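Local structure of aminotransferase (Streptomyces pactum, 4ZM4) at residues 120-123 and 124-127; 312-315 and 316-319; 144-147 and 148-151. The protein is a class-III aminotransferase of the pyridoxal-phosphate-dependent fold-type I family, built as a dimer with its cofactor sites near the subunit interface. The protein carries 1 engineered substitution. One frame throughout, in Å; residues are numbered along the deposited sequence.

Contact 1: 120-123 and 124-127; sequences ANSG and TEAV. With P3B ((3E,4R,5R)-4,5-dihydroxy-3-{[(Z)-{3-hydroxy-2-methyl-5-[(phosphonooxy)methyl]pyridin-4(1H)-ylidene}methyl]imino}cyclohex-1-ene-1-carboxylic acid), chain H.
Ser122 and Glu125 meet at the N-terminus of helix 123-138, whose first turn forms the phosphate-binding corner familiar from fold-type I pyridoxal-phosphate enzymes. Ser122 is the N-cap: with chi1 at 66° its OG is lodged between N and C of its own backbone, and it accepts from Glu125 N at 3.1 Å. The amides of Gly123 and Thr124, ahead of the capped one, face the ligand. Gly123 N donates to P3B OAC at 3.1 Å and Thr124 N to P3B OAH at 3.1 Å, while Thr124 OG1 adds a bond to OAH; the helix dipole would be expected to assist in holding this anion. Gly123 carries no side chain on the phosphate side. Behind the cap, the extended Glu125 side chain reaches back to Asn121, amide and carboxylate planes 59° apart. Glu125 OE1 takes two bonds from that one residue: Asn121 N approaches at 2.9 Å nearly along the C-O axis, and Asn121 ND2 comes to the syn lone pair at 3.0 Å, from a bent angle of 130°. The other carboxylate oxygen, Glu125 OE2, is bonded to OG of Ser122 of the second subunit.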
ATOM      1  N   ALA B 120       2.599  -4.378   6.109  1.00 16.34           N
ATOM      2  CA  ALA B 120       2.103  -4.061   4.787  1.00 16.92           C
ATOM      3  C   ALA B 120       2.233  -2.559   4.623  1.00 18.15           C
ATOM      4  O   ALA B 120       2.558  -1.857   5.578  1.00 17.12           O
ATOM      5  CB  ALA B 120       0.636  -4.498   4.643  1.00 15.86           C
ATOM      6  N   ASN B 121       1.860  -2.064   3.443  1.00 19.02           N
ATOM      7  CA  ASN B 121       1.905  -0.623   3.174  1.00 18.96           C
ATOM      8  C   ASN B 121       0.611   0.087   3.528  1.00 18.65           C
ATOM      9  O   ASN B 121       0.604   1.303   3.659  1.00 18.17           O
ATOM     10  CB  ASN B 121       2.214  -0.386   1.699  1.00 18.87           C
ATOM     11  CG  ASN B 121       3.474  -1.072   1.276  1.00 19.66           C
ATOM     12  OD1 ASN B 121       4.568  -0.721   1.737  1.00 19.85           O
ATOM     13  ND2 ASN B 121       3.350  -2.079   0.397  1.00 19.64           N
ATOM     14  N   SER B 122      -0.487  -0.650   3.670  1.00 17.65           N
ATOM     15  CA  SER B 122      -1.813  -0.032   3.806  1.00 17.07           C
ATOM     16  C   SER B 122      -2.811  -0.943   4.511  1.00 15.81           C
ATOM     17  O   SER B 122      -2.613  -2.151   4.548  1.00 15.96           O
ATOM     18  CB  SER B 122      -2.351   0.275   2.432  1.00 17.58           C
ATOM     19  OG  SER B 122      -2.593  -0.930   1.737  1.00 18.82           O
ATOM     20  N   GLY B 123      -3.860  -0.362   5.081  1.00 14.96           N
ATOM     21  CA  GLY B 123      -4.907  -1.143   5.680  1.00 15.00           C
ATOM     22  C   GLY B 123      -5.571  -2.093   4.698  1.00 14.41           C
ATOM     23  O   GLY B 123      -5.952  -3.212   5.040  1.00 16.56           O
ATOM     24  N   THR B 124      -5.713  -1.641   3.468  1.00 14.52           N
ATOM     25  CA  THR B 124      -6.295  -2.438   2.435  1.00 15.44           C
ATOM     26  C   THR B 124      -5.477  -3.724   2.247  1.00 16.88           C
ATOM     27  O   THR B 124      -6.044  -4.833   2.159  1.00 18.34           O
ATOM     28  CB  THR B 124      -6.418  -1.608   1.125  1.00 15.18           C
ATOM     29  OG1 THR B 124      -7.461  -0.633   1.276  1.00 13.61           O
ATOM     30  CG2 THR B 124      -6.725  -2.486  -0.083  1.00 14.91           C
ATOM     31  N   GLU B 125      -4.165  -3.575   2.119  1.00 17.23           N
ATOM     32  CA  GLU B 125      -3.261  -4.736   1.941  1.00 18.23           C
ATOM     33  C   GLU B 125      -3.285  -5.651   3.169  1.00 16.87           C
ATOM     34  O   GLU B 125      -3.362  -6.867   3.041  1.00 16.82           O
ATOM     35  CB  GLU B 125      -1.808  -4.287   1.668  1.00 17.75           C
ATOM     36  CG  GLU B 125      -1.534  -3.735   0.294  1.00 17.95           C
ATOM     37  CD  GLU B 125      -0.072  -3.339   0.088  1.00 18.43           C
ATOM     38  OE1 GLU B 125       0.705  -3.265   1.080  1.00 18.10           O
ATOM     39  OE2 GLU B 125       0.300  -3.106  -1.077  1.00 19.22           O
ATOM     40  N   ALA B 126      -3.216  -5.042   4.350  1.00 16.42           N
ATOM     41  CA  ALA B 126      -3.205  -5.802   5.592  1.00 16.59           C
ATOM     42  C   ALA B 126      -4.483  -6.610   5.773  1.00 17.11           C
ATOM     43  O   ALA B 126      -4.422  -7.785   6.156  1.00 18.96           O
ATOM     44  CB  ALA B 126      -2.994  -4.899   6.763  1.00 16.37           C
ATOM     45  N   VAL B 127      -5.622  -5.997   5.486  1.00 15.96           N
ATOM     46  CA  VAL B 127      -6.887  -6.714   5.512  1.00 16.31           C
ATOM     47  C   VAL B 127      -6.900  -7.881   4.523  1.00 15.74           C
ATOM     48  O   VAL B 127      -7.312  -9.013   4.873  1.00 17.51           O
ATOM     49  CB  VAL B 127      -8.056  -5.706   5.224  1.00 15.70           C
ATOM     50  CG1 VAL B 127      -9.355  -6.405   4.801  1.00 15.05           C
ATOM     51  CG2 VAL B 127      -8.299  -4.831   6.444  1.00 14.58           C
TER
HETATM   52  OAH P3B H 501      -6.211   1.233   2.441  1.00 14.68           O
HETATM   53  PBA P3B H 501      -6.039   2.211   3.677  1.00 15.23           P
HETATM   54  OAI P3B H 501      -6.670   3.487   3.207  1.00 14.22           O
HETATM   55  OAC P3B H 501      -4.592   2.450   4.072  1.00 16.44           O
HETATM   56  OAQ P3B H 501      -6.980   1.453   4.834  1.00 14.93           O
HETATM   57  CAM P3B H 501      -8.259   0.814   4.518  1.00 14.96           C
HETATM   58  CAV P3B H 501      -9.008   0.839   5.669  1.00 15.18           C
HETATM   59  CAL P3B H 501      -9.098  -0.344   6.390  1.00 13.73           C
HETATM   60  NAP P3B H 501      -9.810  -0.334   7.582  1.00 13.84           N
HETATM   61  CAU P3B H 501     -10.400   0.816   8.053  1.00 13.30           C
HETATM   62  CAA P3B H 501     -11.128   0.812   9.213  1.00 13.01           C
HETATM   63  CAW P3B H 501     -10.343   1.934   7.345  1.00 13.23           C
HETATM   64  OAE P3B H 501     -10.947   3.028   7.861  1.00 13.91           O
HETATM   65  CAX P3B H 501      -9.627   2.025   6.151  1.00 16.63           C
HETATM   66  CAJ P3B H 501      -9.593   3.256   5.406  1.00 20.22           C
HETATM   67  NAO P3B H 501     -10.379   4.331   5.748  1.00 24.96           N
HETATM   68  CAT P3B H 501     -10.445   5.466   4.981  1.00 33.34           C
HETATM   69  CAK P3B H 501      -9.885   5.628   3.684  1.00 33.36           C
HETATM   70  CAS P3B H 501     -10.039   6.766   2.900  1.00 31.90           C
HETATM   71  CAR P3B H 501      -9.415   6.904   1.646  1.00 30.86           C
HETATM   72  OAD P3B H 501      -9.465   7.957   0.991  1.00 31.04           O
HETATM   73  OAB P3B H 501      -8.863   5.985   1.092  1.00 28.77           O
HETATM   74  CAN P3B H 501     -10.546   7.897   3.409  1.00 34.43           C
HETATM   75  CAY P3B H 501     -11.069   7.903   4.854  1.00 35.22           C
HETATM   76  OAF P3B H 501     -12.270   8.692   4.745  1.00 40.25           O
HETATM   77  CAZ P3B H 501     -11.305   6.487   5.520  1.00 35.14           C
HETATM   78  OAG P3B H 501     -11.375   6.450   6.992  1.00 31.64           O

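Contact 2: 312-315 and 316-319; sequences AGNH and AALR
Asn314 turns its amide back over the backbone it precedes and meets Ala317 with OD1. A chi1 of 65° tucks CG in over the residue's own backbone, from where OD1 accepts from Ala317 N at 2.9 Å. The N-H points almost straight at the oxygen (167°), yet the donor stands well above the plane of the amide, 48° out of it. The methyl of Ala317 lies over that same face of the amide, CB being 3.7 Å from Asn314 ND2, and that nitrogen in turn donates to Tyr311 O, a second tie that fixes which way the amide is flipped. This is the N-cap of helix 315-329, and the regular backbone pattern starts at once, with Leu318 N bonded to Asn314 O at 3.0 Å and Arg319 N to His315 O at 2.8 Å. Leu318 folds back toward the entering chain: CG sits 3.5 Å from Asn314 O, and CD1 rests 3.6 Å from Gly313 O, so the branched end packs on the peptide just ahead of the cap, where Gly313 adopts a positive phi. Arg319 behaves otherwise. Its CG extends away from the backbone N, the chain then bends at chi2, and the guanidinium leaves the helix start for a salt bridge with Asp85 and a hydrogen bond to Gln86.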
ATOM      1  N   ALA B 312       6.993  -3.893   1.959  1.00 15.52           N
ATOM      2  CA  ALA B 312       6.388  -4.250   3.204  1.00 15.84           C
ATOM      3  C   ALA B 312       7.487  -4.300   4.255  1.00 16.82           C
ATOM      4  O   ALA B 312       8.488  -4.952   4.058  1.00 16.92           O
ATOM      5  CB  ALA B 312       5.637  -5.568   3.096  1.00 16.26           C
ATOM      6  N   GLY B 313       7.259  -3.624   5.381  1.00 17.57           N
ATOM      7  CA  GLY B 313       8.195  -3.680   6.487  1.00 19.37           C
ATOM      8  C   GLY B 313       9.526  -3.000   6.163  1.00 19.81           C
ATOM      9  O   GLY B 313      10.537  -3.404   6.665  1.00 19.11           O
ATOM     10  N   ASN B 314       9.528  -2.005   5.282  1.00 19.04           N
ATOM     11  CA  ASN B 314      10.776  -1.336   4.954  1.00 17.84           C
ATOM     12  C   ASN B 314      11.291  -0.590   6.173  1.00 16.99           C
ATOM     13  O   ASN B 314      10.556  -0.335   7.129  1.00 15.33           O
ATOM     14  CB  ASN B 314      10.608  -0.391   3.728  1.00 17.34           C
ATOM     15  CG  ASN B 314       9.662   0.763   3.993  1.00 18.64           C
ATOM     16  OD1 ASN B 314      10.060   1.815   4.543  1.00 19.08           O
ATOM     17  ND2 ASN B 314       8.407   0.610   3.579  1.00 18.79           N
ATOM     18  N   HIS B 315      12.557  -0.193   6.131  1.00 17.67           N
ATOM     19  CA  HIS B 315      13.236   0.293   7.333  1.00 18.01           C
ATOM     20  C   HIS B 315      12.730   1.659   7.784  1.00 17.81           C
ATOM     21  O   HIS B 315      12.582   1.885   8.988  1.00 17.88           O
ATOM     22  CB  HIS B 315      14.753   0.324   7.142  1.00 19.02           C
ATOM     23  CG  HIS B 315      15.304  -0.879   6.447  1.00 18.31           C
ATOM     24  ND1 HIS B 315      14.839  -2.144   6.684  1.00 18.93           N
ATOM     25  CD2 HIS B 315      16.249  -1.000   5.480  1.00 19.25           C
ATOM     26  CE1 HIS B 315      15.470  -3.003   5.895  1.00 19.46           C
ATOM     27  NE2 HIS B 315      16.329  -2.335   5.151  1.00 19.08           N
ATOM     28  N   ALA B 316      12.439   2.548   6.840  1.00 17.81           N
ATOM     29  CA  ALA B 316      11.791   3.820   7.180  1.00 18.33           C
ATOM     30  C   ALA B 316      10.444   3.616   7.857  1.00 18.91           C
ATOM     31  O   ALA B 316      10.204   4.174   8.933  1.00 21.07           O
ATOM     32  CB  ALA B 316      11.612   4.695   5.955  1.00 18.63           C
ATOM     33  N   ALA B 317       9.586   2.788   7.270  1.00 18.51           N
ATOM     34  CA  ALA B 317       8.279   2.497   7.869  1.00 19.53           C
ATOM     35  C   ALA B 317       8.395   1.938   9.292  1.00 19.04           C
ATOM     36  O   ALA B 317       7.686   2.389  10.199  1.00 20.22           O
ATOM     37  CB  ALA B 317       7.487   1.506   7.010  1.00 20.44           C
ATOM     38  N   LEU B 318       9.280   0.978   9.496  1.00 17.87           N
ATOM     39  CA  LEU B 318       9.462   0.398  10.833  1.00 18.52           C
ATOM     40  C   LEU B 318      10.187   1.342  11.818  1.00 19.13           C
ATOM     41  O   LEU B 318       9.891   1.337  13.015  1.00 19.05           O
ATOM     42  CB  LEU B 318      10.138  -0.974  10.751  1.00 18.12           C
ATOM     43  CG  LEU B 318       9.342  -1.981   9.916  1.00 17.60           C
ATOM     44  CD1 LEU B 318       9.846  -3.402  10.170  1.00 18.22           C
ATOM     45  CD2 LEU B 318       7.838  -1.913  10.186  1.00 16.74           C
ATOM     46  N   ARG B 319      11.044   2.220  11.320  1.00 20.09           N
ATOM     47  CA  ARG B 319      11.555   3.301  12.170  1.00 20.87           C
ATOM     48  C   ARG B 319      10.402   4.186  12.669  1.00 21.08           C
ATOM     49  O   ARG B 319      10.360   4.599  13.841  1.00 21.44           O
ATOM     50  CB  ARG B 319      12.609   4.123  11.412  1.00 22.58           C
ATOM     51  CG  ARG B 319      13.412   5.084  12.281  1.00 24.49           C
ATOM     52  CD  ARG B 319      14.330   4.363  13.266  1.00 24.72           C
ATOM     53  NE  ARG B 319      15.001   5.318  14.129  1.00 25.36           N
ATOM     54  CZ  ARG B 319      16.133   5.940  13.835  1.00 27.52           C
ATOM     55  NH1 ARG B 319      16.782   5.701  12.708  1.00 29.78           N
ATOM     56  NH2 ARG B 319      16.628   6.813  14.679  1.00 29.17           N
TER

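Contact 3: 144-147 and 148-151; sequences VTFE and GHYH. With P3B ((3E,4R,5R)-4,5-dihydroxy-3-{[(Z)-{3-hydroxy-2-methyl-5-[(phosphonooxy)methyl]pyridin-4(1H)-ylidene}methyl]imino}cyclohex-1-ene-1-carboxylic acid), chain H.
Phe146 and His149 close a type II beta turn at the end of strand 142-146, and the turn is pinned by His149 N donating to Phe146 O at 3.0 Å. Gly148 takes the third position of the turn with a positive phi. The His149 side chain tells most of the story. Its CB, which points back at the strand, lies 3.2 Å from Phe146 O, beside the turn's own hydrogen bond. With chi1 at -69°, CG stays 3.6 Å from the same Phe146 O and the ring swings across the CB of Phe146. CD2 makes the nearest approach, 3.4 Å from Phe146 CB, and NE2 at the far end remains 3.7 Å from it; together they amount to a CH-pi contact, with the carbon 20° off the ring normal. The phenyl ring itself leads away toward Leu201, Val215 and Val217, and the two ring planes meet obliquely at 47°. His149 ND1 is hydrogen-bonded to Glu218 N, and the indole of Trp195 meets the imidazole edge-to-face. A water accepts from Phe146 N at 2.9 Å and lies in the plane of the His151 ring at its edge, hydrogen-bonded to NE2, while ND1 of that ring bonds Asp251, itself a partner of P3B. Tyr150, between the two histidines, turns away from the strand and sets the edge of its ring against the ligand, CE2 lying 3.3 Å from P3B CAJ. A turn leaving the C-terminal end of a parallel strand and running straight into the cofactor pocket is characteristic of the seven-stranded sheet of fold-type I aminotransferases.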
ATOM      1  N   VAL B 144     -17.794 -12.715   6.896  1.00 13.96           N
ATOM      2  CA  VAL B 144     -18.917 -11.902   7.337  1.00 14.71           C
ATOM      3  C   VAL B 144     -18.451 -10.464   7.587  1.00 15.61           C
ATOM      4  O   VAL B 144     -17.392 -10.244   8.211  1.00 17.94           O
ATOM      5  CB  VAL B 144     -19.526 -12.435   8.644  1.00 14.93           C
ATOM      6  CG1 VAL B 144     -20.583 -11.475   9.182  1.00 14.76           C
ATOM      7  CG2 VAL B 144     -20.116 -13.847   8.448  1.00 15.30           C
ATOM      8  N   THR B 145     -19.217  -9.505   7.064  1.00 15.29           N
ATOM      9  CA  THR B 145     -18.967  -8.088   7.290  1.00 15.83           C
ATOM     10  C   THR B 145     -20.211  -7.424   7.886  1.00 16.48           C
ATOM     11  O   THR B 145     -21.288  -8.027   7.923  1.00 17.83           O
ATOM     12  CB  THR B 145     -18.642  -7.374   5.975  1.00 14.61           C
ATOM     13  OG1 THR B 145     -19.750  -7.490   5.089  1.00 14.15           O
ATOM     14  CG2 THR B 145     -17.447  -7.958   5.316  1.00 14.35           C
ATOM     15  N   PHE B 146     -20.068  -6.189   8.336  1.00 16.48           N
ATOM     16  CA  PHE B 146     -21.228  -5.414   8.779  1.00 16.83           C
ATOM     17  C   PHE B 146     -21.407  -4.178   7.907  1.00 16.85           C
ATOM     18  O   PHE B 146     -20.443  -3.551   7.487  1.00 16.85           O
ATOM     19  CB  PHE B 146     -21.102  -5.031  10.267  1.00 16.95           C
ATOM     20  CG  PHE B 146     -21.097  -6.219  11.192  1.00 16.69           C
ATOM     21  CD1 PHE B 146     -22.280  -6.726  11.703  1.00 16.00           C
ATOM     22  CD2 PHE B 146     -19.898  -6.821  11.570  1.00 17.28           C
ATOM     23  CE1 PHE B 146     -22.273  -7.789  12.589  1.00 16.11           C
ATOM     24  CE2 PHE B 146     -19.896  -7.924  12.438  1.00 17.97           C
ATOM     25  CZ  PHE B 146     -21.091  -8.396  12.957  1.00 16.61           C
ATOM     26  N   GLU B 147     -22.652  -3.773   7.728  1.00 18.28           N
ATOM     27  CA  GLU B 147     -22.982  -2.650   6.884  1.00 17.95           C
ATOM     28  C   GLU B 147     -22.421  -1.345   7.412  1.00 17.73           C
ATOM     29  O   GLU B 147     -22.641  -0.959   8.576  1.00 17.22           O
ATOM     30  CB  GLU B 147     -24.493  -2.510   6.732  1.00 18.97           C
ATOM     31  CG  GLU B 147     -24.845  -1.525   5.621  1.00 20.28           C
ATOM     32  CD  GLU B 147     -26.326  -1.388   5.409  1.00 20.78           C
ATOM     33  OE1 GLU B 147     -27.062  -1.384   6.414  1.00 21.85           O
ATOM     34  OE2 GLU B 147     -26.738  -1.265   4.245  1.00 24.56           O
ATOM     35  N   GLY B 148     -21.715  -0.649   6.520  1.00 17.94           N
ATOM     36  CA  GLY B 148     -21.049   0.624   6.839  1.00 17.07           C
ATOM     37  C   GLY B 148     -19.608   0.443   7.305  1.00 17.06           C
ATOM     38  O   GLY B 148     -18.869   1.401   7.352  1.00 16.26           O
ATOM     39  N   HIS B 149     -19.228  -0.788   7.649  1.00 16.65           N
ATOM     40  CA  HIS B 149     -17.890  -1.082   8.117  1.00 16.08           C
ATOM     41  C   HIS B 149     -16.972  -1.195   6.900  1.00 15.78           C
ATOM     42  O   HIS B 149     -17.271  -1.886   5.956  1.00 14.38           O
ATOM     43  CB  HIS B 149     -17.842  -2.377   8.934  1.00 15.77           C
ATOM     44  CG  HIS B 149     -18.542  -2.275  10.257  1.00 16.55           C
ATOM     45  ND1 HIS B 149     -17.951  -2.607  11.449  1.00 16.23           N
ATOM     46  CD2 HIS B 149     -19.794  -1.863  10.572  1.00 17.60           C
ATOM     47  CE1 HIS B 149     -18.795  -2.399  12.444  1.00 16.48           C
ATOM     48  NE2 HIS B 149     -19.923  -1.948  11.939  1.00 16.40           N
ATOM     49  N   TYR B 150     -15.875  -0.458   6.925  1.00 14.33           N
ATOM     50  CA  TYR B 150     -15.036  -0.381   5.773  1.00 14.11           C
ATOM     51  C   TYR B 150     -13.702  -1.092   6.103  1.00 14.05           C
ATOM     52  O   TYR B 150     -13.036  -0.763   7.114  1.00 13.82           O
ATOM     53  CB  TYR B 150     -14.862   1.100   5.362  1.00 13.17           C
ATOM     54  CG  TYR B 150     -13.954   1.311   4.168  1.00 13.37           C
ATOM     55  CD1 TYR B 150     -14.338   0.931   2.890  1.00 13.45           C
ATOM     56  CD2 TYR B 150     -12.718   1.946   4.312  1.00 13.72           C
ATOM     57  CE1 TYR B 150     -13.512   1.136   1.800  1.00 12.91           C
ATOM     58  CE2 TYR B 150     -11.869   2.133   3.231  1.00 12.63           C
ATOM     59  CZ  TYR B 150     -12.273   1.730   1.991  1.00 13.41           C
ATOM     60  OH  TYR B 150     -11.423   1.932   0.939  1.00 12.73           O
ATOM     61  N   HIS B 151     -13.291  -1.980   5.210  1.00 13.19           N
ATOM     62  CA  HIS B 151     -12.049  -2.710   5.377  1.00 13.99           C
ATOM     63  C   HIS B 151     -11.085  -2.561   4.189  1.00 13.95           C
ATOM     64  O   HIS B 151     -10.247  -3.414   3.937  1.00 14.40           O
ATOM     65  CB  HIS B 151     -12.405  -4.153   5.652  1.00 14.12           C
ATOM     66  CG  HIS B 151     -13.357  -4.295   6.794  1.00 13.97           C
ATOM     67  ND1 HIS B 151     -13.087  -3.770   8.040  1.00 13.86           N
ATOM     68  CD2 HIS B 151     -14.588  -4.855   6.871  1.00 13.69           C
ATOM     69  CE1 HIS B 151     -14.108  -4.000   8.840  1.00 13.99           C
ATOM     70  NE2 HIS B 151     -15.034  -4.657   8.155  1.00 14.56           N
TER
HETATM   71  OAH P3B H 501      -6.211   1.233   2.441  1.00 14.68           O
HETATM   72  PBA P3B H 501      -6.039   2.211   3.677  1.00 15.23           P
HETATM   73  OAI P3B H 501      -6.670   3.487   3.207  1.00 14.22           O
HETATM   74  OAC P3B H 501      -4.592   2.450   4.072  1.00 16.44           O
HETATM   75  OAQ P3B H 501      -6.980   1.453   4.834  1.00 14.93           O
HETATM   76  CAM P3B H 501      -8.259   0.814   4.518  1.00 14.96           C
HETATM   77  CAV P3B H 501      -9.008   0.839   5.669  1.00 15.18           C
HETATM   78  CAL P3B H 501      -9.098  -0.344   6.390  1.00 13.73           C
HETATM   79  NAP P3B H 501      -9.810  -0.334   7.582  1.00 13.84           N
HETATM   80  CAU P3B H 501     -10.400   0.816   8.053  1.00 13.30           C
HETATM   81  CAA P3B H 501     -11.128   0.812   9.213  1.00 13.01           C
HETATM   82  CAW P3B H 501     -10.343   1.934   7.345  1.00 13.23           C
HETATM   83  OAE P3B H 501     -10.947   3.028   7.861  1.00 13.91           O
HETATM   84  CAX P3B H 501      -9.627   2.025   6.151  1.00 16.63           C
HETATM   85  CAJ P3B H 501      -9.593   3.256   5.406  1.00 20.22           C
HETATM   86  NAO P3B H 501     -10.379   4.331   5.748  1.00 24.96           N
HETATM   87  CAT P3B H 501     -10.445   5.466   4.981  1.00 33.34           C
HETATM   88  CAK P3B H 501      -9.885   5.628   3.684  1.00 33.36           C
HETATM   89  CAS P3B H 501     -10.039   6.766   2.900  1.00 31.90           C
HETATM   90  CAR P3B H 501      -9.415   6.904   1.646  1.00 30.86           C
HETATM   91  OAD P3B H 501      -9.465   7.957   0.991  1.00 31.04           O
HETATM   92  OAB P3B H 501      -8.863   5.985   1.092  1.00 28.77           O
HETATM   93  CAN P3B H 501     -10.546   7.897   3.409  1.00 34.43           C
HETATM   94  CAY P3B H 501     -11.069   7.903   4.854  1.00 35.22           C
HETATM   95  OAF P3B H 501     -12.270   8.692   4.745  1.00 40.25           O
HETATM   96  CAZ P3B H 501     -11.305   6.487   5.520  1.00 35.14           C
HETATM   97  OAG P3B H 501     -11.375   6.450   6.992  1.00 31.64           O
HETATM   98  O   HOH W   1     -17.305  -5.608   8.754  1.00 28.47           O

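Along the chain the order is contact 1, contact 3, contact 2. The first two are successive pieces of the large sheet domain: strand 116-120 leads through contact 1 into helix 123-138, and strand 142-146 then opens contact 3. Their centres lie about 16 Å apart, and both touch P3B; Val127 CG1 packs on His151 O. Contact 2, at the start of helix 315-329, is centred about 14 Å from contact 1, which it meets through Asn121 and Ala312, but about 29 Å from contact 3. Contacts 1 and 2 both reach the second subunit, and Gly309 and Val310 of that subunit complete the P3B site, so ligand pocket and dimer interface are built together.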